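Probable transcriptional regulator PhnF (Escherichia coli, PDB 2FA1) probably acts as a DNA-binding transcriptional regulator, encoded in an operon for alkylphosphonate uptake and C-P lyase, this chain being its C-terminal, effector-binding UTRA domain. Local coordinates at residues Q16-H19 with P20-K24; D88-R91 with E92-I96; L98-S101 with Q102-I105; N133-D136 with G137-S140. All blocks are in the same frame, centred on the assembly; numbering follows the deposited sequence. Where two conformers were deposited one is given.

Contact 1: residues Q16-H19 with P20-K24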
loop_
_atom_site.group_PDB
_atom_site.type_symbol
_atom_site.label_atom_id
_atom_site.label_comp_id
_atom_site.label_asym_id
_atom_site.label_seq_id
_atom_site.Cartn_x
_atom_site.Cartn_y
_atom_site.Cartn_z
ATOM N N GLN A 16 -9.282 8.058 -6.364
ATOM C CA GLN A 16 -10.289 7.147 -6.904
ATOM C C GLN A 16 -10.151 6.973 -8.417
ATOM O O GLN A 16 -9.858 7.936 -9.131
ATOM C CB GLN A 16 -11.692 7.682 -6.572
ATOM C CG GLN A 16 -12.164 7.587 -5.110
ATOM C CD GLN A 16 -12.366 6.139 -4.634
ATOM O OE1 GLN A 16 -11.389 5.357 -4.500
ATOM N NE2 GLN A 16 -13.614 5.775 -4.375
ATOM N N GLY A 17 -10.324 5.735 -8.897
ATOM C CA GLY A 17 -10.425 5.453 -10.336
ATOM C C GLY A 17 -9.091 5.372 -11.048
ATOM O O GLY A 17 -8.224 4.559 -10.675
ATOM N N SER A 18 -8.908 6.212 -12.068
ATOM C CA SER A 18 -7.766 6.098 -13.001
ATOM C C SER A 18 -7.082 7.473 -13.118
ATOM O O SER A 18 -7.687 8.444 -12.759
ATOM C CB SER A 18 -8.257 5.604 -14.388
ATOM O OG SER A 18 -9.063 6.583 -15.092
ATOM N N HIS A 19 -5.816 7.558 -13.582
ATOM C CA HIS A 19 -5.115 8.895 -13.715
ATOM C C HIS A 19 -5.737 9.829 -14.797
ATOM O O HIS A 19 -6.208 9.335 -15.799
ATOM C CB HIS A 19 -3.670 8.589 -14.146
ATOM C CG HIS A 19 -2.759 9.770 -14.103
ATOM N ND1 HIS A 19 -2.446 10.513 -15.220
ATOM C CD2 HIS A 19 -2.068 10.322 -13.076
ATOM C CE1 HIS A 19 -1.607 11.471 -14.886
ATOM N NE2 HIS A 19 -1.392 11.401 -13.588
ATOM N N PRO A 20 -5.671 11.193 -14.675
ATOM C CA PRO A 20 -6.218 12.088 -15.733
ATOM C C PRO A 20 -5.681 11.931 -17.157
ATOM O O PRO A 20 -6.341 12.385 -18.098
ATOM C CB PRO A 20 -5.974 13.525 -15.181
ATOM C CG PRO A 20 -5.777 13.310 -13.736
ATOM C CD PRO A 20 -5.195 11.948 -13.510
ATOM N N THR A 21 -4.538 11.231 -17.330
ATOM C CA THR A 21 -4.035 10.862 -18.639
ATOM C C THR A 21 -4.263 9.383 -18.974
ATOM O O THR A 21 -3.732 8.905 -19.983
ATOM C CB THR A 21 -2.475 11.000 -18.712
ATOM O OG1 THR A 21 -1.889 10.061 -17.786
ATOM C CG2 THR A 21 -2.105 12.374 -18.426
ATOM N N SER A 22 -5.063 8.689 -18.185
ATOM C CA SER A 22 -5.304 7.239 -18.471
ATOM C C SER A 22 -6.122 7.116 -19.737
ATOM O O SER A 22 -6.899 8.034 -20.073
ATOM C CB SER A 22 -5.949 6.490 -17.342
ATOM O OG SER A 22 -7.310 6.761 -17.297
ATOM N N GLU A 23 -5.830 6.057 -20.493
ATOM C CA GLU A 23 -6.610 5.740 -21.711
ATOM C C GLU A 23 -7.444 4.519 -21.511
ATOM O O GLU A 23 -7.012 3.571 -20.872
ATOM C CB GLU A 23 -5.663 5.456 -22.834
ATOM C CG GLU A 23 -4.853 6.645 -23.233
ATOM C CD GLU A 23 -5.635 7.636 -24.070
ATOM O OE1 GLU A 23 -6.701 7.293 -24.652
ATOM O OE2 GLU A 23 -5.127 8.762 -24.158
ATOM N N LYS A 24 -8.618 4.492 -22.117
ATOM C CA LYS A 24 -9.436 3.240 -22.149
ATOM C C LYS A 24 -8.841 2.275 -23.103
ATOM O O LYS A 24 -8.679 2.606 -24.317
ATOM C CB LYS A 24 -10.902 3.583 -22.553
ATOM C CG LYS A 24 -11.762 2.300 -22.380
ATOM C CD LYS A 24 -13.279 2.608 -22.677
ATOM C CE LYS A 24 -13.543 2.938 -24.167
ATOM N NZ LYS A 24 -15.050 3.060 -24.388
#
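His-19 starts a tight turn, and its imidazole is received by the next two residues, Pro-20 and Thr-21. At the root of the side chain, His-19 CB lies 3.7 Å from Pro-20 CD. With CG anti to the backbone N (chi1 -170°), the ring is carried beside the carbonyl carbon, next to Pro-20 and alongside Thr-21. CG therefore rests 3.3 Å from Pro-20 CD, and that methylene sits over one ring face, displaced toward the rim, in a CH-pi contact 3.5 Å from the ring centroid. The polar edge looks along the turn. ND1 accepts the backbone N-H of Thr-21 at 3.1 Å, the donor tilted from the ring plane. A bent hydrogen bond (130°) also joins ND1 and Thr-21 OG1, 2.7 Å apart. Beyond it, CE1 borders the methyl CG2 of Thr-21 at 3.7 Å. One face contact and two polar bonds thus fix the ring's rotation. The buried hydroxyls Ser-18 OG and Ser-22 OG stand 2.8 Å apart, and both are tied to the segment before helix 86-94 or to its start: Ser-18 OG receives Leu-86 N, while Ser-22 OG bonds to Gly-84 O. Ser-22 N donates to His-19 O at 2.7 Å, closing a type I beta turn that leads into strand 23-31, outermost of the UTRA-domain sheet within this chain.

Contact 2: residues D88-R91 with E92-I96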
loop_
_atom_site.group_PDB
_atom_site.type_symbol
_atom_site.label_atom_id
_atom_site.label_comp_id
_atom_site.label_asym_id
_atom_site.label_seq_id
_atom_site.Cartn_x
_atom_site.Cartn_y
_atom_site.Cartn_z
ATOM N N ASP A 88 -13.900 10.782 -12.410
ATOM C CA ASP A 88 -14.349 12.136 -12.731
ATOM C C ASP A 88 -15.375 12.068 -13.891
ATOM O O ASP A 88 -16.372 12.773 -13.858
ATOM C CB ASP A 88 -13.183 13.057 -13.077
ATOM C CG ASP A 88 -12.261 13.356 -11.890
ATOM O OD1 ASP A 88 -12.631 13.128 -10.728
ATOM O OD2 ASP A 88 -11.131 13.832 -12.170
ATOM N N PHE A 89 -15.125 11.247 -14.899
ATOM C CA PHE A 89 -16.067 11.097 -16.007
ATOM C C PHE A 89 -17.408 10.594 -15.483
ATOM O O PHE A 89 -18.441 11.163 -15.794
ATOM C CB PHE A 89 -15.524 10.064 -16.978
ATOM C CG PHE A 89 -16.464 9.797 -18.150
ATOM C CD1 PHE A 89 -16.602 10.708 -19.165
ATOM C CD2 PHE A 89 -17.212 8.629 -18.178
ATOM C CE1 PHE A 89 -17.495 10.460 -20.202
ATOM C CE2 PHE A 89 -18.076 8.365 -19.253
ATOM C CZ PHE A 89 -18.178 9.287 -20.240
ATOM N N LEU A 90 -17.391 9.522 -14.695
ATOM C CA LEU A 90 -18.670 8.989 -14.152
ATOM C C LEU A 90 -19.422 10.074 -13.340
ATOM O O LEU A 90 -20.671 10.241 -13.487
ATOM C CB LEU A 90 -18.336 7.832 -13.263
ATOM C CG LEU A 90 -19.544 7.156 -12.584
ATOM C CD1 LEU A 90 -20.585 6.641 -13.606
ATOM C CD2 LEU A 90 -19.152 6.015 -11.572
ATOM N N ARG A 91 -18.654 10.828 -12.530
ATOM C CA ARG A 91 -19.286 11.857 -11.687
ATOM C C ARG A 91 -19.847 12.968 -12.532
ATOM O O ARG A 91 -21.020 13.364 -12.314
ATOM C CB ARG A 91 -18.323 12.400 -10.610
ATOM C CG ARG A 91 -19.137 13.289 -9.595
ATOM C CD ARG A 91 -18.173 14.038 -8.713
ATOM N NE ARG A 91 -17.414 14.907 -9.595
ATOM C CZ ARG A 91 -16.112 14.851 -9.820
ATOM N NH1 ARG A 91 -15.329 13.967 -9.175
ATOM N NH2 ARG A 91 -15.605 15.689 -10.717
ATOM N N GLU A 92 -19.078 13.400 -13.534
ATOM C CA GLU A 92 -19.566 14.506 -14.406
ATOM C C GLU A 92 -20.808 14.092 -15.174
ATOM O O GLU A 92 -21.725 14.920 -15.419
ATOM C CB GLU A 92 -18.527 14.895 -15.394
ATOM C CG GLU A 92 -17.336 15.610 -14.680
ATOM C CD GLU A 92 -16.224 15.927 -15.650
ATOM O OE1 GLU A 92 -16.532 16.624 -16.653
ATOM O OE2 GLU A 92 -15.046 15.490 -15.427
ATOM N N GLN A 93 -20.847 12.836 -15.603
ATOM C CA GLN A 93 -21.964 12.371 -16.378
ATOM C C GLN A 93 -23.197 11.985 -15.559
ATOM O O GLN A 93 -24.333 12.116 -16.133
ATOM C CB GLN A 93 -21.556 11.087 -17.237
ATOM C CG GLN A 93 -20.509 11.317 -18.325
ATOM C CD GLN A 93 -21.047 12.210 -19.435
ATOM O OE1 GLN A 93 -20.476 13.258 -19.682
ATOM N NE2 GLN A 93 -22.146 11.824 -20.058
ATOM N N THR A 94 -23.046 11.522 -14.285
ATOM C CA THR A 94 -24.202 10.904 -13.624
ATOM C C THR A 94 -24.389 11.445 -12.231
ATOM O O THR A 94 -25.410 11.159 -11.597
ATOM C CB THR A 94 -23.999 9.356 -13.357
ATOM O OG1 THR A 94 -22.875 9.172 -12.466
ATOM C CG2 THR A 94 -23.715 8.586 -14.679
ATOM N N GLY A 95 -23.372 12.171 -11.738
ATOM C CA GLY A 95 -23.420 12.693 -10.333
ATOM C C GLY A 95 -22.903 11.691 -9.286
ATOM O O GLY A 95 -22.809 12.020 -8.105
ATOM N N ILE A 96 -22.641 10.470 -9.711
ATOM C CA ILE A 96 -22.205 9.371 -8.785
ATOM C C ILE A 96 -20.754 9.604 -8.391
ATOM O O ILE A 96 -19.892 9.700 -9.253
ATOM C CB ILE A 96 -22.342 8.007 -9.412
ATOM C CG1 ILE A 96 -23.804 7.641 -9.606
ATOM C CG2 ILE A 96 -21.885 6.944 -8.454
ATOM C CD1 ILE A 96 -23.977 6.541 -10.617
#
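Near the C-terminal end of helix 86-94, Thr-94 OG1 bonds back to Leu-90 O and, as an ST turn, accepts Ile-96 N. Backbone hydrogen bonds keep the i to i+4 pattern up to the exit: Glu-92 N reaches Asp-88 O, Gln-93 N reaches Phe-89 O, and Gly-95 N ends on Arg-91 O at 2.7 Å. Gly-95 is the first residue to leave helical geometry, with a phi of 86°. Aliphatic and aromatic contacts line the flank. Phe-89 receives Gln-93 CG over one ring face, 3.7 Å from the centroid, where chi1 (-65°, CG anti to the carbonyl carbon) places it; the bend at chi2 then lays the amide only 14° from parallel to the ring. Phe-81 meets the same aromatic ring edge-to-face, and Thr-77 of helix 75-78 packs beside it. After the turn, Ile-96 CG2 approaches Leu-90 CD2 at 4.2 Å. Charge is handled nearby by a salt bridge: Arg-91 NH1 meets Asp-88 OD1 from above the carboxylate plane, 3.2 Å away, helped by the bend in the arginine chain. Thr-94 OG1 takes part in two further polar bonds, donating to Leu-90 O at 2.7 Å, while Thr-94 N reaches the same oxygen from the opposite face, and accepting Ile-96 N at 3.1 Å.

Contact 3: residues L98-S101 with Q102-I105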
loop_
_atom_site.group_PDB
_atom_site.type_symbol
_atom_site.label_atom_id
_atom_site.label_comp_id
_atom_site.label_asym_id
_atom_site.label_seq_id
_atom_site.Cartn_x
_atom_site.Cartn_y
_atom_site.Cartn_z
ATOM N N LEU A 98 -17.968 7.802 -6.243
ATOM C CA LEU A 98 -17.775 6.573 -5.544
ATOM C C LEU A 98 -16.883 6.799 -4.336
ATOM O O LEU A 98 -15.945 7.622 -4.406
ATOM C CB LEU A 98 -17.061 5.588 -6.486
ATOM C CG LEU A 98 -17.869 5.389 -7.721
ATOM C CD1 LEU A 98 -16.990 4.766 -8.876
ATOM C CD2 LEU A 98 -18.981 4.522 -7.280
ATOM N N ARG A 99 -17.185 6.111 -3.249
ATOM C CA ARG A 99 -16.357 6.154 -2.052
ATOM C C ARG A 99 -15.934 4.740 -1.665
ATOM O O ARG A 99 -16.703 3.781 -1.717
ATOM C CB ARG A 99 -17.108 6.806 -0.894
ATOM C CG ARG A 99 -17.341 8.288 -1.089
ATOM C CD ARG A 99 -16.095 9.102 -0.767
ATOM N NE ARG A 99 -15.928 10.238 -1.672
ATOM C CZ ARG A 99 -16.918 10.877 -2.296
ATOM N NH1 ARG A 99 -18.196 10.540 -2.101
ATOM N NH2 ARG A 99 -16.623 11.885 -3.100
ATOM N N ARG A 100 -14.696 4.672 -1.234
ATOM C CA ARG A 100 -13.965 3.437 -0.979
ATOM C C ARG A 100 -14.447 2.729 0.305
ATOM O O ARG A 100 -14.593 3.363 1.360
ATOM C CB ARG A 100 -12.527 3.859 -0.865
ATOM C CG ARG A 100 -11.504 2.782 -0.601
ATOM C CD ARG A 100 -10.848 2.251 -1.839
ATOM N NE ARG A 100 -10.335 3.328 -2.685
ATOM C CZ ARG A 100 -9.072 3.711 -2.705
ATOM N NH1 ARG A 100 -8.187 3.019 -2.015
ATOM N NH2 ARG A 100 -8.670 4.746 -3.482
ATOM N N SER A 101 -14.690 1.446 0.254
ATOM C CA SER A 101 -14.908 0.757 1.512
ATOM C C SER A 101 -13.705 -0.015 1.966
ATOM O O SER A 101 -13.392 -0.063 3.184
ATOM C CB SER A 101 -16.113 -0.183 1.521
ATOM O OG SER A 101 -15.967 -1.295 0.687
ATOM N N GLN A 102 -13.055 -0.675 1.016
ATOM C CA GLN A 102 -11.982 -1.574 1.428
ATOM C C GLN A 102 -10.882 -1.459 0.385
ATOM O O GLN A 102 -11.157 -1.201 -0.786
ATOM C CB GLN A 102 -12.512 -3.015 1.348
ATOM C CG GLN A 102 -13.615 -3.335 2.311
ATOM C CD GLN A 102 -13.849 -4.832 2.399
ATOM O OE1 GLN A 102 -14.094 -5.368 3.489
ATOM N NE2 GLN A 102 -13.732 -5.533 1.262
ATOM N N THR A 103 -9.617 -1.624 0.845
ATOM C CA THR A 103 -8.437 -1.600 -0.053
ATOM C C THR A 103 -7.602 -2.817 0.357
ATOM O O THR A 103 -7.501 -3.112 1.586
ATOM C CB THR A 103 -7.596 -0.320 0.099
ATOM O OG1 THR A 103 -8.393 0.862 -0.117
ATOM C CG2 THR A 103 -6.411 -0.301 -0.925
ATOM N N ARG A 104 -7.050 -3.545 -0.644
ATOM C CA ARG A 104 -6.058 -4.603 -0.339
ATOM C C ARG A 104 -4.820 -4.282 -1.184
ATOM O O ARG A 104 -4.979 -4.089 -2.387
ATOM C CB ARG A 104 -6.548 -5.950 -0.645
ATOM C CG ARG A 104 -7.604 -6.426 0.404
ATOM C CD ARG A 104 -7.837 -7.970 0.197
ATOM N NE ARG A 104 -8.400 -8.489 1.421
ATOM C CZ ARG A 104 -7.767 -9.266 2.317
ATOM N NH1 ARG A 104 -6.512 -9.707 2.157
ATOM N NH2 ARG A 104 -8.446 -9.613 3.396
ATOM N N ILE A 105 -3.616 -4.270 -0.589
ATOM C CA ILE A 105 -2.401 -3.969 -1.332
ATOM C C ILE A 105 -1.464 -5.180 -1.237
ATOM O O ILE A 105 -1.202 -5.694 -0.151
ATOM C CB ILE A 105 -1.717 -2.763 -0.722
ATOM C CG1 ILE A 105 -2.731 -1.621 -0.781
ATOM C CG2 ILE A 105 -0.455 -2.344 -1.595
ATOM C CD1 ILE A 105 -2.276 -0.551 0.059
#
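Arg-100 reaches along its own strand to Thr-103, and a single hydrogen bond carries the contact. NH1 donates to Thr-103 OG1 at 2.9 Å with an N-H...O angle of 157°, and the oxygen lies essentially in the guanidinium plane, at the edge of the group. The aliphatic part of the arginine follows the same path: CD passes 3.3 Å from Thr-103 OG1 and 3.6 Å from Gln-102 O. Bends at chi2 (95°) and chi3 turn the chain along the strand toward Thr-103. A second layer holds the two ends. Gln-16 OE1 takes the N-H of Arg-100 NE and Leu-13 O that of NH2, so three sides of the guanidinium are gripped, while Thr-103 OG1 also bonds to His-160 NE2 of the second subunit. The backbone supplies the reason that residues three apart can meet at all, since in a regular strand they would lie on opposite faces. Ser-101 and Gln-102 both face Leu-132 in a classic beta bulge, which slips an extra residue into the strand and brings Arg-100 and Thr-103 to the same side; their two neighbours share the other, with Ser-101 OG 3.5 Å from Gln-102 CG. The two halves of the strand run 61° apart. Strand 98-109 is the outermost of its sheet within the chain, paired antiparallel with strand 125-135. Residues 102-105 form a further antiparallel ladder with a strand of the second subunit, while Leu-98 packs on helix 86-94.

Contact 4: residues N133-D136 with G137-S140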
loop_
_atom_site.group_PDB
_atom_site.type_symbol
_atom_site.label_atom_id
_atom_site.label_comp_id
_atom_site.label_asym_id
_atom_site.label_seq_id
_atom_site.Cartn_x
_atom_site.Cartn_y
_atom_site.Cartn_z
ATOM N N ASN A 133 -15.684 -0.070 -3.994
ATOM C CA ASN A 133 -16.160 1.306 -3.979
ATOM C C ASN A 133 -17.680 1.236 -4.050
ATOM O O ASN A 133 -18.263 0.263 -4.580
ATOM C CB ASN A 133 -15.646 2.109 -5.191
ATOM C CG ASN A 133 -14.151 2.311 -5.164
ATOM O OD1 ASN A 133 -13.568 2.863 -4.234
ATOM N ND2 ASN A 133 -13.488 1.843 -6.223
ATOM N N HIS A 134 -18.294 2.227 -3.403
ATOM C CA HIS A 134 -19.758 2.220 -3.122
ATOM C C HIS A 134 -20.314 3.578 -3.487
ATOM O O HIS A 134 -19.586 4.572 -3.455
ATOM C CB HIS A 134 -19.958 1.996 -1.600
ATOM C CG HIS A 134 -19.726 0.561 -1.189
ATOM N ND1 HIS A 134 -18.467 0.070 -0.878
ATOM C CD2 HIS A 134 -20.575 -0.492 -1.088
ATOM C CE1 HIS A 134 -18.566 -1.218 -0.583
ATOM N NE2 HIS A 134 -19.826 -1.586 -0.697
ATOM N N ARG A 135 -21.557 3.576 -3.960
ATOM C CA ARG A 135 -22.322 4.827 -4.052
ATOM C C ARG A 135 -22.769 5.045 -2.617
ATOM O O ARG A 135 -23.377 4.133 -1.976
ATOM C CB ARG A 135 -23.569 4.708 -4.924
ATOM C CG ARG A 135 -23.312 4.315 -6.319
ATOM C CD ARG A 135 -24.650 4.177 -7.110
ATOM N NE ARG A 135 -25.487 5.353 -6.882
ATOM C CZ ARG A 135 -26.568 5.680 -7.598
ATOM N NH1 ARG A 135 -26.990 4.880 -8.570
ATOM N NH2 ARG A 135 -27.239 6.805 -7.295
ATOM N N ASP A 136 -22.399 6.209 -2.112
ATOM C CA ASP A 136 -22.960 6.761 -0.869
ATOM C C ASP A 136 -24.005 5.849 -0.225
ATOM O O ASP A 136 -25.189 5.844 -0.619
ATOM C CB ASP A 136 -23.549 8.141 -1.143
ATOM C CG ASP A 136 -22.520 9.253 -1.019
ATOM O OD1 ASP A 136 -22.685 10.091 -0.094
ATOM O OD2 ASP A 136 -21.567 9.295 -1.831
ATOM N N GLY A 137 -23.534 5.061 0.739
ATOM C CA GLY A 137 -24.362 4.276 1.651
ATOM C C GLY A 137 -24.385 2.744 1.560
ATOM O O GLY A 137 -24.237 2.048 2.563
ATOM N N GLU A 138 -24.609 2.214 0.372
ATOM C CA GLU A 138 -25.258 0.906 0.250
ATOM C C GLU A 138 -24.372 -0.335 0.391
ATOM O O GLU A 138 -23.178 -0.321 0.102
ATOM C CB GLU A 138 -26.020 0.801 -1.080
ATOM C CG GLU A 138 -26.338 2.148 -1.752
ATOM C CD GLU A 138 -26.156 2.099 -3.287
ATOM O OE1 GLU A 138 -25.548 3.048 -3.829
ATOM O OE2 GLU A 138 -26.592 1.126 -3.946
ATOM N N SER A 139 -25.021 -1.430 0.784
ATOM C CA SER A 139 -24.372 -2.724 0.950
ATOM C C SER A 139 -23.666 -3.160 -0.332
ATOM O O SER A 139 -22.448 -3.336 -0.308
ATOM C CB SER A 139 -25.374 -3.775 1.449
ATOM O OG SER A 139 -25.611 -3.568 2.821
ATOM N N SER A 140 -24.419 -3.295 -1.433
ATOM C CA SER A 140 -23.872 -3.649 -2.739
ATOM C C SER A 140 -22.653 -2.748 -3.066
ATOM O O SER A 140 -22.804 -1.507 -3.102
ATOM C CB SER A 140 -24.970 -3.430 -3.786
ATOM O OG SER A 140 -26.166 -4.179 -3.525
#
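His-134 presents the edge of its imidazole to Ser-139, whose carbonyl oxygen lies in the ring plane 3.2 Å from NE2; the hydrogen bond is weak, bent to 131°. The ring belongs to the end of strand 125-135, and the residues that follow form the connection of a beta hairpin that returns as strand 143-150. Neither ring face has an atom of 137-140 squarely over it: Ser-140 O comes in obliquely, 3.2 Å from CD2. With CG beside the backbone N (chi1 -76°), the imidazole lies beside residues 138-140, where Pro-141 and Ser-101 of strand 98-109 also pack against it. Arg-135 supplies the second flat group. The Glu-138 carboxylate approaches it with the acid oxygen well out of the guanidinium plane. The pair from Arg-135 NE to Glu-138 OE1, 3.8 Å apart, is a doubtful long salt bridge, an attraction of charges alone with no N-H aimed at the acceptor, and the position of OE1 is itself uncertain. Asp-136, in the conformer given, forms a weak, long ion pair with Arg-99. The chain reverses at Gly-137, whose positive phi suits a residue that has no CB to press against the preceding carbonyl. This is a surface connection, and a backbone bond closes the turn round Asp-136 and Gly-137: Glu-138 N donates to Arg-135 O at 3.3 Å, entering nearly along the C=O axis.

How the contacts relate
Gln-16, which takes no part in the turn of contact 1, carries that segment to the sheet: its NE2 lies 3.0 Å from Leu-98 O in contact 3 and 2.9 Å from Asn-133 OD1 in contact 4. Contacts 3 and 4, with centres 11 Å apart, lie on neighbouring strands, where Arg-99 O and His-134 N are 2.8 Å apart in a probable hydrogen bond. Contact 2 packs on both, through Leu-90 CD2 on Leu-98 CD1 and Ile-96 CG2 on Arg-135 CG, each 3.7 Å, but stays about 6 Å from contact 1 at the nearest atoms. All four belong to one UTRA domain, and contact 3 alone touches the second subunit.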